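Local coordinates for RagA protein (Porphyromonas gingivalis, PDB 6SLN) that probably imports oligopeptides across the outer membrane as the TonB-dependent transporter of the RagAB complex, working together with the lipoprotein RagB, at residues A[218-224]-A[313-319]; A[582-587]-A[611-615]. The contacts are given in a common frame with arbitrary orientation. Residue numbers count along the deposited sequence, not the author numbering.

Contact 1: residues A[218-224]-A[313-319]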
# COMPACT_ATOMS: atom_id res chain seq x y z
N ARG A 218 -32.63 10.53 30.23
CA ARG A 218 -31.54 10.94 31.10
C ARG A 218 -30.33 11.31 30.26
O ARG A 218 -29.93 10.55 29.37
CB ARG A 218 -31.15 9.84 32.11
CG ARG A 218 -30.02 10.28 33.04
CD ARG A 218 -29.37 9.12 33.77
NE ARG A 218 -30.23 7.95 33.79
CZ ARG A 218 -29.91 6.80 34.38
NH1 ARG A 218 -28.74 6.69 35.01
NH2 ARG A 218 -30.75 5.78 34.34
N ILE A 219 -29.75 12.48 30.53
CA ILE A 219 -28.52 12.94 29.89
C ILE A 219 -27.44 13.04 30.95
O ILE A 219 -27.69 13.51 32.06
CB ILE A 219 -28.71 14.30 29.19
CG1 ILE A 219 -29.98 14.29 28.34
CG2 ILE A 219 -27.48 14.64 28.37
CD1 ILE A 219 -30.51 15.67 28.05
N THR A 220 -26.23 12.59 30.60
CA THR A 220 -25.09 12.70 31.49
C THR A 220 -23.89 13.25 30.73
O THR A 220 -23.63 12.82 29.60
CB THR A 220 -24.77 11.36 32.10
OG1 THR A 220 -25.93 10.91 32.81
CG2 THR A 220 -23.60 11.52 33.07
N PHE A 221 -23.19 14.20 31.32
CA PHE A 221 -22.01 14.78 30.73
C PHE A 221 -20.86 14.60 31.70
O PHE A 221 -20.99 14.97 32.87
CB PHE A 221 -22.20 16.27 30.39
CG PHE A 221 -20.93 16.98 29.98
CD1 PHE A 221 -20.49 16.94 28.66
CD2 PHE A 221 -20.17 17.69 30.90
CE1 PHE A 221 -19.32 17.59 28.27
CE2 PHE A 221 -19.00 18.33 30.52
CZ PHE A 221 -18.59 18.28 29.20
N ASN A 222 -19.77 14.01 31.23
CA ASN A 222 -18.57 13.82 32.03
C ASN A 222 -17.41 14.50 31.33
O ASN A 222 -17.29 14.46 30.11
CB ASN A 222 -18.24 12.34 32.25
CG ASN A 222 -19.40 11.55 32.82
OD1 ASN A 222 -19.82 11.76 33.95
ND2 ASN A 222 -19.91 10.62 32.03
N ALA A 223 -16.55 15.12 32.13
CA ALA A 223 -15.37 15.80 31.63
C ALA A 223 -14.32 15.68 32.70
O ALA A 223 -14.62 15.84 33.89
CB ALA A 223 -15.66 17.27 31.29
N SER A 224 -13.09 15.37 32.30
CA SER A 224 -12.02 15.23 33.27
C SER A 224 -10.70 15.61 32.62
O SER A 224 -10.50 15.39 31.42
CB SER A 224 -11.96 13.81 33.82
OG SER A 224 -11.32 12.93 32.92
N GLN A 313 -10.56 13.73 28.88
CA GLN A 313 -11.66 12.97 28.29
C GLN A 313 -13.00 13.63 28.56
O GLN A 313 -13.25 14.15 29.66
CB GLN A 313 -11.66 11.51 28.78
CG GLN A 313 -12.21 11.26 30.20
CD GLN A 313 -11.99 9.82 30.68
OE1 GLN A 313 -12.89 8.98 30.63
NE2 GLN A 313 -10.77 9.53 31.14
N GLY A 314 -13.87 13.61 27.55
CA GLY A 314 -15.23 14.09 27.65
C GLY A 314 -16.22 13.01 27.25
O GLY A 314 -15.85 11.90 26.89
N ASP A 315 -17.50 13.39 27.29
CA ASP A 315 -18.54 12.38 27.41
C ASP A 315 -19.95 12.96 27.41
O ASP A 315 -20.22 13.89 28.17
CB ASP A 315 -18.33 11.66 28.73
CG ASP A 315 -18.49 10.23 28.60
OD1 ASP A 315 -19.02 9.84 27.55
OD2 ASP A 315 -18.08 9.51 29.53
N ILE A 316 -20.86 12.40 26.61
CA ILE A 316 -22.27 12.76 26.78
C ILE A 316 -23.11 11.55 26.42
O ILE A 316 -22.82 10.85 25.45
CB ILE A 316 -22.67 14.04 25.99
CG1 ILE A 316 -24.05 14.53 26.40
CG2 ILE A 316 -22.63 13.87 24.49
CD1 ILE A 316 -24.12 16.02 26.57
N SER A 317 -24.11 11.26 27.27
CA SER A 317 -24.96 10.08 27.17
C SER A 317 -26.41 10.50 27.01
O SER A 317 -26.85 11.49 27.61
CB SER A 317 -24.87 9.18 28.41
OG SER A 317 -23.54 8.79 28.69
N PHE A 318 -27.15 9.70 26.25
CA PHE A 318 -28.59 9.82 26.16
C PHE A 318 -29.17 8.43 26.37
O PHE A 318 -28.65 7.45 25.83
CB PHE A 318 -29.00 10.42 24.81
CG PHE A 318 -28.34 11.75 24.54
CD1 PHE A 318 -28.86 12.91 25.08
CD2 PHE A 318 -27.17 11.82 23.81
CE1 PHE A 318 -28.25 14.13 24.86
CE2 PHE A 318 -26.55 13.04 23.59
CZ PHE A 318 -27.09 14.19 24.11
N SER A 319 -30.22 8.34 27.19
CA SER A 319 -30.75 7.04 27.57
C SER A 319 -32.17 7.21 28.09
O SER A 319 -32.52 8.23 28.68
CB SER A 319 -29.88 6.36 28.64
OG SER A 319 -30.44 6.54 29.92
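Residues 218-224 and 313-319 lie side by side as almost exactly antiparallel strands (178°), their axes 4.5 Å apart at closest approach, with Phe221 opposite Ile316. One face is greasy and uneven. Ile219 sits in the angle between Ile316 and Phe318: its CG2 lies 3.6 Å from Phe318 CE1 and 4.0 Å from Ile316 CG1. The ring of Phe221 slants over the neighbouring backbone, CD1 3.1 Å from Asp315 O, but its CE1 stops 5.4 Å short of Gly314 CA, so these segments leave the space beside the glycine unfilled. Leu363 and Ile359 of the second subunit, another copy of the protein, pack on Ile219 and Phe318 respectively. The other face is polar and turned to the barrel interior. There Asn222 ND2 donates to Asp315 OD2 (3.3 Å), while Asp315 OD1 is bound by Asn176 of the plug region, and Ser224 OG nestles against Gln313 CG at 3.3 Å. Main-chain bonds hold the strands in step, among them Arg218 N to Ser319 O (2.8 Å) and Ser317 N to Thr220 O (2.8 Å). An apolar outside and a polar, plug-facing inside are characteristic of a TonB-dependent transmembrane beta-barrel.

Contact 2: residues A[582-587]-A[611-615]; sequences KWMYID and GGMFD
Gly611, Tyr585 and Trp583 are the centres of this antiparallel pairing of strands 584-587 and 611-614 (167°, axes 4.5 Å apart). Gly611 faces Asp587 in a hydrogen-bonded pair: Gly611 N to Asp587 O is 2.7 Å and Asp587 N to Gly611 O 2.9 Å. Two residues further along the second strand, Met613 pairs likewise with Tyr585 (Tyr585 N to Met613 O 2.9 Å, Met613 N to Tyr585 O 3.0 Å). Tyr585 (chi1 m) and Met613 (t, then m) share a face: Met613 SD lies obliquely, 5.3 Å from the Tyr585 ring centroid, a Met-aromatic contact, and Tyr585 CD2 touches Met613 CE at 3.6 Å. Met584 CG meets Phe614 CD1 at 4.0 Å on the opposite face. Trp583 leaves extended geometry (phi/psi -133/-30), yet its O accepts from Asp615 N at 2.7 Å, extending the register. Asp615 (chi1 t) N-caps helix 616-621, OD1 accepting from Asn618 N, and Lys619 makes a cation-pi contact with Trp583. These are the open ends of a beta-hairpin in a TonB-dependent receptor barrel.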
# COMPACT_ATOMS: atom_id res chain seq x y z
N LYS A 582 -36.78 -25.83 45.17
CA LYS A 582 -35.98 -24.67 44.83
C LYS A 582 -34.71 -24.63 45.68
O LYS A 582 -34.31 -23.58 46.19
CB LYS A 582 -36.78 -23.37 44.96
CG LYS A 582 -38.30 -23.50 44.72
CD LYS A 582 -38.67 -23.35 43.23
CE LYS A 582 -40.14 -23.01 43.04
NZ LYS A 582 -40.98 -24.22 42.79
N TRP A 583 -34.07 -25.79 45.85
CA TRP A 583 -32.78 -25.86 46.54
C TRP A 583 -31.72 -26.68 45.81
O TRP A 583 -30.54 -26.37 45.96
CB TRP A 583 -32.96 -26.42 47.95
CG TRP A 583 -32.73 -27.92 48.07
CD1 TRP A 583 -31.53 -28.57 48.22
CD2 TRP A 583 -33.73 -28.93 48.10
NE1 TRP A 583 -31.73 -29.93 48.32
CE2 TRP A 583 -33.08 -30.17 48.25
CE3 TRP A 583 -35.12 -28.91 48.00
CZ2 TRP A 583 -33.78 -31.38 48.31
CZ3 TRP A 583 -35.81 -30.11 48.06
CH2 TRP A 583 -35.14 -31.33 48.20
N MET A 584 -32.08 -27.71 45.04
CA MET A 584 -31.11 -28.54 44.34
C MET A 584 -31.16 -28.24 42.84
O MET A 584 -32.18 -28.51 42.19
CB MET A 584 -31.38 -30.02 44.58
CG MET A 584 -30.39 -30.95 43.90
SD MET A 584 -30.84 -32.66 44.18
CE MET A 584 -31.29 -33.17 42.53
N TYR A 585 -30.06 -27.72 42.30
CA TYR A 585 -29.96 -27.39 40.88
C TYR A 585 -28.80 -28.17 40.27
O TYR A 585 -27.74 -28.32 40.89
CB TYR A 585 -29.75 -25.88 40.67
CG TYR A 585 -30.87 -25.02 41.22
CD1 TYR A 585 -31.99 -24.74 40.45
CD2 TYR A 585 -30.80 -24.51 42.51
CE1 TYR A 585 -33.02 -23.95 40.96
CE2 TYR A 585 -31.83 -23.72 43.02
CZ TYR A 585 -32.93 -23.45 42.24
OH TYR A 585 -33.95 -22.67 42.75
N ILE A 586 -29.00 -28.67 39.05
CA ILE A 586 -27.95 -29.34 38.29
C ILE A 586 -27.86 -28.73 36.90
O ILE A 586 -28.88 -28.55 36.23
CB ILE A 586 -28.19 -30.86 38.18
CG1 ILE A 586 -28.23 -31.49 39.57
CG2 ILE A 586 -27.09 -31.48 37.34
CD1 ILE A 586 -26.88 -31.96 40.08
N ASP A 587 -26.64 -28.39 36.50
CA ASP A 587 -26.32 -27.94 35.16
C ASP A 587 -25.52 -29.03 34.46
O ASP A 587 -24.77 -29.78 35.09
CB ASP A 587 -25.52 -26.64 35.17
CG ASP A 587 -26.23 -25.52 35.92
OD1 ASP A 587 -27.47 -25.40 35.79
OD2 ASP A 587 -25.55 -24.77 36.64
N GLY A 611 -22.49 -29.52 36.59
CA GLY A 611 -22.46 -28.60 37.70
C GLY A 611 -23.61 -28.86 38.66
O GLY A 611 -24.64 -29.44 38.31
N GLY A 612 -23.39 -28.44 39.90
CA GLY A 612 -24.40 -28.57 40.93
C GLY A 612 -24.37 -27.40 41.89
O GLY A 612 -23.29 -26.95 42.29
N MET A 613 -25.54 -26.87 42.23
CA MET A 613 -25.68 -25.87 43.28
C MET A 613 -26.74 -26.36 44.27
O MET A 613 -27.89 -26.56 43.89
CB MET A 613 -26.08 -24.50 42.71
CG MET A 613 -26.16 -23.37 43.75
SD MET A 613 -27.67 -23.34 44.77
CE MET A 613 -28.58 -22.02 43.98
N PHE A 614 -26.34 -26.53 45.53
CA PHE A 614 -27.22 -27.03 46.58
C PHE A 614 -27.45 -25.93 47.60
O PHE A 614 -26.49 -25.45 48.21
CB PHE A 614 -26.62 -28.27 47.25
CG PHE A 614 -26.09 -29.27 46.27
CD1 PHE A 614 -26.90 -30.28 45.78
CD2 PHE A 614 -24.77 -29.20 45.83
CE1 PHE A 614 -26.42 -31.20 44.89
CE2 PHE A 614 -24.28 -30.12 44.94
CZ PHE A 614 -25.10 -31.13 44.46
N ASP A 615 -28.70 -25.54 47.79
CA ASP A 615 -29.02 -24.38 48.62
C ASP A 615 -29.22 -24.82 50.06
O ASP A 615 -30.32 -25.22 50.46
CB ASP A 615 -30.25 -23.66 48.09
CG ASP A 615 -30.32 -22.23 48.58
OD1 ASP A 615 -30.17 -22.02 49.81
OD2 ASP A 615 -30.48 -21.32 47.74

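How the contacts relate
Both contacts stitch neighbouring strands of one closed antiparallel beta-barrel, with centres 42 Å apart and nearest atoms about 30 Å apart, so they do not touch. Contact 1 comes first along the chain and joins strands 218-230 and 309-322 across 88 intervening residues, nearly half of them helical; contact 2 follows, within the hairpin of strands 584-595 and 604-614. Going round the wall from strand 309-322, eight strands intervene before 584-595. In the other direction strand 218-230 pairs with the C-terminal strand 986-996, which closes the barrel beside contact 1. Each contact also meets the N-terminal part of the chain inside: Asn176 at contact 1, Thr97 and Ser99 at contact 2. The plug region is thus tied to well-separated places on the wall.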